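Local coordinates for protein nourseothricin acetyltransferase (Streptomyces noursei, PDB 5C82) that probably acetylates the streptothricin antibiotic nourseothricin, using acetyl-CoA as donor in the manner of the GNAT family, and so confers resistance to the drug, at residues 151-154 and 155-159; 131-134 and 135-138; 113-116 and 117-120. The protein carries 1 engineered substitution. All coordinates share one frame; numbering follows the deposited sequence.

Contact 1. Residues 151-154 and 155-159; sequences APAI and HAYRR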
loop_
_atom_site.group_PDB
_atom_site.type_symbol
_atom_site.label_atom_id
_atom_site.label_comp_id
_atom_site.label_asym_id
_atom_site.label_seq_id
_atom_site.Cartn_x
_atom_site.Cartn_y
_atom_site.Cartn_z
ATOM N N ALA A 151 7.058 17.712 3.880
ATOM C CA ALA A 151 8.441 17.926 3.379
ATOM C C ALA A 151 9.529 17.729 4.500
ATOM O O ALA A 151 10.521 17.061 4.232
ATOM C CB ALA A 151 8.578 19.308 2.734
ATOM N N PRO A 152 9.345 18.223 5.756
ATOM C CA PRO A 152 10.369 17.977 6.801
ATOM C C PRO A 152 10.575 16.515 7.227
ATOM O O PRO A 152 11.689 16.146 7.557
ATOM C CB PRO A 152 9.877 18.823 7.991
ATOM C CG PRO A 152 8.948 19.879 7.354
ATOM C CD PRO A 152 8.257 19.083 6.287
ATOM N N ALA A 153 9.509 15.700 7.290
ATOM C CA ALA A 153 9.643 14.290 7.650
ATOM C C ALA A 153 10.280 13.575 6.485
ATOM O O ALA A 153 11.136 12.734 6.718
ATOM C CB ALA A 153 8.289 13.675 7.960
ATOM N N ILE A 154 9.903 13.950 5.238
ATOM C CA ILE A 154 10.444 13.355 4.010
ATOM C C ILE A 154 11.963 13.546 3.973
ATOM O O ILE A 154 12.692 12.576 3.795
ATOM C CB ILE A 154 9.721 13.850 2.719
ATOM C CG1 ILE A 154 8.272 13.317 2.672
ATOM C CG2 ILE A 154 10.496 13.432 1.454
ATOM C CD1 ILE A 154 7.291 14.140 1.819
ATOM N N HIS A 155 12.421 14.773 4.212
ATOM C CA HIS A 155 13.850 15.085 4.256
ATOM C C HIS A 155 14.517 14.371 5.426
ATOM O O HIS A 155 15.597 13.810 5.228
ATOM C CB HIS A 155 14.078 16.598 4.329
ATOM C CG HIS A 155 14.034 17.270 2.986
ATOM N ND1 HIS A 155 15.025 17.065 2.046
ATOM C CD2 HIS A 155 13.151 18.173 2.501
ATOM C CE1 HIS A 155 14.708 17.828 1.013
ATOM N NE2 HIS A 155 13.594 18.520 1.244
ATOM N N ALA A 156 13.835 14.298 6.607
ATOM C CA ALA A 156 14.383 13.589 7.791
ATOM C C ALA A 156 14.565 12.074 7.532
ATOM O O ALA A 156 15.575 11.497 7.947
ATOM C CB ALA A 156 13.509 13.830 9.015
ATOM N N TYR A 157 13.603 11.448 6.798
ATOM C CA TYR A 157 13.629 10.019 6.442
ATOM C C TYR A 157 14.742 9.740 5.484
ATOM O O TYR A 157 15.397 8.704 5.599
ATOM C CB TYR A 157 12.289 9.573 5.812
ATOM C CG TYR A 157 11.139 9.597 6.792
ATOM C CD1 TYR A 157 11.338 9.302 8.145
ATOM C CD2 TYR A 157 9.856 9.935 6.380
ATOM C CE1 TYR A 157 10.296 9.378 9.061
ATOM C CE2 TYR A 157 8.806 10.033 7.293
ATOM C CZ TYR A 157 9.029 9.735 8.628
ATOM O OH TYR A 157 7.981 9.765 9.500
ATOM N N ARG A 158 14.948 10.663 4.517
ATOM C CA ARG A 158 16.006 10.559 3.518
ATOM C C ARG A 158 17.369 10.562 4.189
ATOM O O ARG A 158 18.314 9.926 3.724
ATOM C CB ARG A 158 15.874 11.703 2.461
ATOM C CG ARG A 158 16.880 11.615 1.306
ATOM C CD ARG A 158 16.664 10.365 0.453
ATOM N NE ARG A 158 17.312 10.474 -0.858
ATOM C CZ ARG A 158 18.449 9.876 -1.211
ATOM N NH1 ARG A 158 19.078 9.065 -0.363
ATOM N NH2 ARG A 158 18.946 10.054 -2.420
ATOM N N ARG A 159 17.455 11.265 5.308
ATOM C CA ARG A 159 18.668 11.406 6.110
ATOM C C ARG A 159 18.775 10.364 7.232
ATOM O O ARG A 159 19.627 10.478 8.117
ATOM C CB ARG A 159 18.734 12.831 6.631
ATOM C CG ARG A 159 19.121 13.781 5.539
ATOM C CD ARG A 159 18.671 15.179 5.861
ATOM N NE ARG A 159 19.009 16.108 4.785
ATOM C CZ ARG A 159 18.319 16.270 3.660
ATOM N NH1 ARG A 159 17.260 15.510 3.407
ATOM N NH2 ARG A 159 18.710 17.161 2.757
#
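Four successive i to i+4 backbone bonds tie Ala151-Ile154 to His155-Arg158 in the short helix 151-158; that from His155 N to Ala151 O spans 3.0 Å and is nearly straight at 167°, and Tyr157 N bonds Ala153 O in the same way. In this GNAT fold the helix follows strand 141-147. The Tyr157 side chain is folded back along the preceding turn, with CG beside its own backbone N (chi1 -68°), and this lays one ring face against the peptide oxygen it has just bonded: Ala153 O stands 3.0 Å above the ring plane, displaced toward the rim. Farther out, Tyr157 CE2 touches Ala153 CB at 3.7 Å. Leu144, Val146 and Met185 of the neighbouring strands pack against the tyrosine too, while Ile154 turns to Val146, Phe36 and Leu183. On another side of the helix, His155 CD2 passes 3.3 Å from Ala151 O. The ND1 edge of that imidazole is taken by Arg159, the first residue beyond the helix, whose NH1 lies in the ring plane and reaches back to His155 O at 3.0 Å and, weakly, to His155 ND1. Its backbone N also bonds His155 O, the two donors arriving from opposite faces of the carbonyl plane. Because His155 NE2 meets the carboxylate oxygen Glu49 OE1, a proton on NE2 is likely, and the weak bond accepted by ND1 agrees with this; the two together would help limit rotation of the imidazole, and the last-turn carbonyl gains a charged partner where the helix ends.

Contact 2. Residues 131-134 and 135-138; sequences TEFA and RERG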
loop_
_atom_site.group_PDB
_atom_site.type_symbol
_atom_site.label_atom_id
_atom_site.label_comp_id
_atom_site.label_asym_id
_atom_site.label_seq_id
_atom_site.Cartn_x
_atom_site.Cartn_y
_atom_site.Cartn_z
ATOM N N THR A 131 14.498 -0.479 13.891
ATOM C CA THR A 131 15.482 -1.236 13.097
ATOM C C THR A 131 15.940 -2.486 13.842
ATOM O O THR A 131 15.992 -3.555 13.241
ATOM C CB THR A 131 16.624 -0.307 12.613
ATOM O OG1 THR A 131 16.019 0.678 11.777
ATOM C CG2 THR A 131 17.677 -1.030 11.791
ATOM N N GLU A 132 16.215 -2.370 15.147
ATOM C CA GLU A 132 16.620 -3.521 15.976
ATOM C C GLU A 132 15.535 -4.607 15.994
ATOM O O GLU A 132 15.844 -5.771 15.765
ATOM C CB GLU A 132 16.997 -3.074 17.398
ATOM C CG GLU A 132 18.200 -2.132 17.457
ATOM C CD GLU A 132 18.430 -1.488 18.814
ATOM O OE1 GLU A 132 17.592 -1.681 19.720
ATOM O OE2 GLU A 132 19.423 -0.744 18.959
ATOM N N PHE A 133 14.267 -4.219 16.203
ATOM C CA PHE A 133 13.106 -5.114 16.170
ATOM C C PHE A 133 12.976 -5.803 14.798
ATOM O O PHE A 133 12.640 -6.988 14.736
ATOM C CB PHE A 133 11.827 -4.311 16.491
ATOM C CG PHE A 133 10.556 -5.124 16.596
ATOM C CD1 PHE A 133 10.293 -5.895 17.723
ATOM C CD2 PHE A 133 9.634 -5.139 15.557
ATOM C CE1 PHE A 133 9.103 -6.636 17.822
ATOM C CE2 PHE A 133 8.450 -5.880 15.656
ATOM C CZ PHE A 133 8.188 -6.615 16.789
ATOM N N ALA A 134 13.246 -5.061 13.706
ATOM C CA ALA A 134 13.208 -5.584 12.336
ATOM C C ALA A 134 14.243 -6.708 12.177
ATOM O O ALA A 134 13.919 -7.778 11.652
ATOM C CB ALA A 134 13.475 -4.463 11.331
ATOM N N ARG A 135 15.466 -6.470 12.675
ATOM C CA ARG A 135 16.569 -7.428 12.667
ATOM C C ARG A 135 16.174 -8.684 13.428
ATOM O O ARG A 135 16.294 -9.765 12.869
ATOM C CB ARG A 135 17.860 -6.809 13.250
ATOM C CG ARG A 135 18.508 -5.755 12.344
ATOM C CD ARG A 135 19.908 -5.359 12.800
ATOM N NE ARG A 135 20.900 -6.402 12.508
ATOM C CZ ARG A 135 22.202 -6.304 12.766
ATOM N NH1 ARG A 135 22.696 -5.206 13.327
ATOM N NH2 ARG A 135 23.020 -7.303 12.465
ATOM N N GLU A 136 15.617 -8.537 14.652
ATOM C CA GLU A 136 15.152 -9.653 15.498
ATOM C C GLU A 136 14.151 -10.554 14.737
ATOM O O GLU A 136 14.252 -11.776 14.801
ATOM C CB GLU A 136 14.510 -9.131 16.798
ATOM C CG GLU A 136 15.472 -8.496 17.782
ATOM C CD GLU A 136 14.837 -7.774 18.962
ATOM O OE1 GLU A 136 13.697 -8.128 19.349
ATOM O OE2 GLU A 136 15.494 -6.858 19.514
ATOM N N ARG A 137 13.236 -9.936 13.973
ATOM C CA ARG A 137 12.235 -10.627 13.150
ATOM C C ARG A 137 12.804 -11.195 11.843
ATOM O O ARG A 137 12.122 -11.980 11.186
ATOM C CB ARG A 137 11.047 -9.701 12.852
ATOM C CG ARG A 137 10.230 -9.281 14.078
ATOM C CD ARG A 137 9.291 -10.377 14.546
ATOM N NE ARG A 137 8.688 -10.085 15.848
ATOM C CZ ARG A 137 9.229 -10.402 17.021
ATOM N NH1 ARG A 137 10.413 -11.000 17.073
ATOM N NH2 ARG A 137 8.596 -10.112 18.150
ATOM N N GLY A 138 14.034 -10.815 11.489
ATOM C CA GLY A 138 14.676 -11.236 10.251
ATOM C C GLY A 138 14.131 -10.499 9.034
ATOM O O GLY A 138 14.089 -11.062 7.935
#
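Phe133 and Arg137, one turn apart, form a side-chain contact at the C-terminal end of helix 122-137, the helix of the beta-alpha-beta crossover that links strands 105-113 and 141-147 in the GNAT fold. A Schellman motif closes the helix: Gly138 leaves helical geometry with a positive phi of 76°, and its N bonds Arg135 O at 2.8 Å, while Ala134 O lies 3.0 Å from Gly138 N. Upstream the winding is regular, Glu136 N bonding Glu132 O. With chi1 at -176° Phe133 swings its ring away from its own backbone N and along the helix toward Arg137, where it also packs on Phe82 and Val97 of the sheet. Arg137, bent at chi2, starts over one face of that ring with CG 4.1 Å above the plane. Its guanidinium then presents a face to the ring's far end, the two planes 60° apart and therefore not stacked flat. Pro77 O takes a hydrogen bond from NH2 and so helps fix the group in this position, with a long, weak ion pair to Asp78 added at NE. Arg137 NH2 lies 3.5 Å from Phe133 CE1, and Arg137 NE 3.6 Å from Phe133 CZ.

Contact 3. Residues 113-116 and 117-120; sequences VAPE and HRGH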
loop_
_atom_site.group_PDB
_atom_site.type_symbol
_atom_site.label_atom_id
_atom_site.label_comp_id
_atom_site.label_asym_id
_atom_site.label_seq_id
_atom_site.Cartn_x
_atom_site.Cartn_y
_atom_site.Cartn_z
ATOM N N VAL A 113 7.005 12.808 16.952
ATOM C CA VAL A 113 7.860 13.458 17.926
ATOM C C VAL A 113 7.183 14.792 18.303
ATOM O O VAL A 113 6.698 15.485 17.410
ATOM C CB VAL A 113 9.317 13.618 17.381
ATOM C CG1 VAL A 113 10.229 14.388 18.352
ATOM C CG2 VAL A 113 9.932 12.265 17.056
ATOM N N ALA A 114 7.105 15.124 19.622
ATOM C CA ALA A 114 6.510 16.379 20.123
ATOM C C ALA A 114 7.310 17.539 19.529
ATOM O O ALA A 114 8.526 17.414 19.434
ATOM C CB ALA A 114 6.522 16.422 21.641
ATOM N N PRO A 115 6.636 18.602 19.018
ATOM C CA PRO A 115 7.347 19.675 18.280
ATOM C C PRO A 115 8.586 20.265 18.925
ATOM O O PRO A 115 9.526 20.561 18.192
ATOM C CB PRO A 115 6.275 20.756 18.058
ATOM C CG PRO A 115 5.079 20.317 18.834
ATOM C CD PRO A 115 5.179 18.842 19.015
ATOM N N GLU A 116 8.606 20.390 20.269
ATOM C CA GLU A 116 9.730 20.918 21.061
ATOM C C GLU A 116 10.936 19.958 21.034
ATOM O O GLU A 116 12.078 20.385 21.237
ATOM C CB GLU A 116 9.318 21.126 22.537
ATOM C CG GLU A 116 7.856 21.469 22.798
ATOM C CD GLU A 116 6.926 20.281 22.965
ATOM O OE1 GLU A 116 7.105 19.510 23.935
ATOM O OE2 GLU A 116 5.994 20.142 22.140
ATOM N N HIS A 117 10.662 18.652 20.842
ATOM C CA HIS A 117 11.670 17.590 20.829
ATOM C C HIS A 117 12.181 17.299 19.435
ATOM O O HIS A 117 13.106 16.497 19.271
ATOM C CB HIS A 117 11.119 16.335 21.521
ATOM C CG HIS A 117 10.756 16.590 22.950
ATOM N ND1 HIS A 117 11.730 16.714 23.933
ATOM C CD2 HIS A 117 9.542 16.784 23.512
ATOM C CE1 HIS A 117 11.078 16.953 25.056
ATOM N NE2 HIS A 117 9.758 17.004 24.854
ATOM N N ARG A 118 11.599 17.969 18.422
ATOM C CA ARG A 118 12.029 17.783 17.038
ATOM C C ARG A 118 13.445 18.336 16.804
ATOM O O ARG A 118 13.780 19.425 17.276
ATOM C CB ARG A 118 10.991 18.328 16.052
ATOM C CG ARG A 118 9.812 17.376 15.938
ATOM C CD ARG A 118 8.715 17.890 15.046
ATOM N NE ARG A 118 7.429 17.434 15.557
ATOM C CZ ARG A 118 6.245 17.840 15.121
ATOM N NH1 ARG A 118 6.158 18.707 14.117
ATOM N NH2 ARG A 118 5.136 17.383 15.684
ATOM N N GLY A 119 14.272 17.529 16.149
ATOM C CA GLY A 119 15.668 17.861 15.905
ATOM C C GLY A 119 16.542 17.683 17.131
ATOM O O GLY A 119 17.574 18.356 17.249
ATOM N N HIS A 120 16.141 16.777 18.065
ATOM C CA HIS A 120 16.923 16.447 19.266
ATOM C C HIS A 120 17.400 14.982 19.272
ATOM O O HIS A 120 17.877 14.501 20.302
ATOM C CB HIS A 120 16.157 16.771 20.558
ATOM C CG HIS A 120 16.222 18.211 20.954
ATOM N ND1 HIS A 120 15.086 18.998 20.992
ATOM C CD2 HIS A 120 17.290 18.966 21.313
ATOM C CE1 HIS A 120 15.493 20.198 21.371
ATOM N NE2 HIS A 120 16.812 20.228 21.572
#
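The Arg118 guanidinium has Pro115 CA over one face, 3.5 Å above the plane, and Val113 O at an edge. Residues 113-120 run from the end of strand 105-113 toward helix 122-137, where Arg118 is placed to open the R/Q-x-x-G-x-G/A signature of GNAT enzymes, a loop that in relatives binds the pyrophosphate of acetyl-CoA. Here the arginine turns back on its own loop: NE and NH2 grip the single oxygen Val113 O side-on, at 2.8 and 3.0 Å, both with the oxygen in the guanidinium plane. NH1 goes to Ser29 O, so the flat group is held on more than one edge. The imidazole of His117 meets Ala114 CB at its edge, in plane, 3.6 Å from CD2, while Glu116 OE1 approaches obliquely. His117 ND1 bonds the hydroxyl of Tyr10, whose ring meets the imidazole steeply. Backbone bonds close the bend, His117 N reaching Ala114 O at 2.8 Å and Arg118 N reaching Pro115 O weakly. A type II turn follows from His117 to His120, with Gly119 at the third position, where its positive phi (77°) suits glycine. The third flat group, the imidazole of His120, carries Glu116 O at its edge, and ND1 makes a weak hydrogen bond to that oxygen at 3.3 Å.

In the fold
The three local contacts follow one another along the chain without touching. Contact 3 precedes helix 122-137 and contact 2 ends it, and their centres lie about 25 Å apart at the two ends of one crossover. Contact 1 comes after the next strand, 141-147; its centre is about 14 Å from that of contact 3 and about 22 Å from that of contact 2. Contacts 1 and 3, about 7 Å apart at their nearest atoms, each have a side chain, Tyr157 and Val113 respectively, about 3 Å from a bound tartrate, probably a crystallisation additive. This is consistent with a pocket in the region where relatives bind acetyl-CoA; contact 2 belongs to the distant helix end.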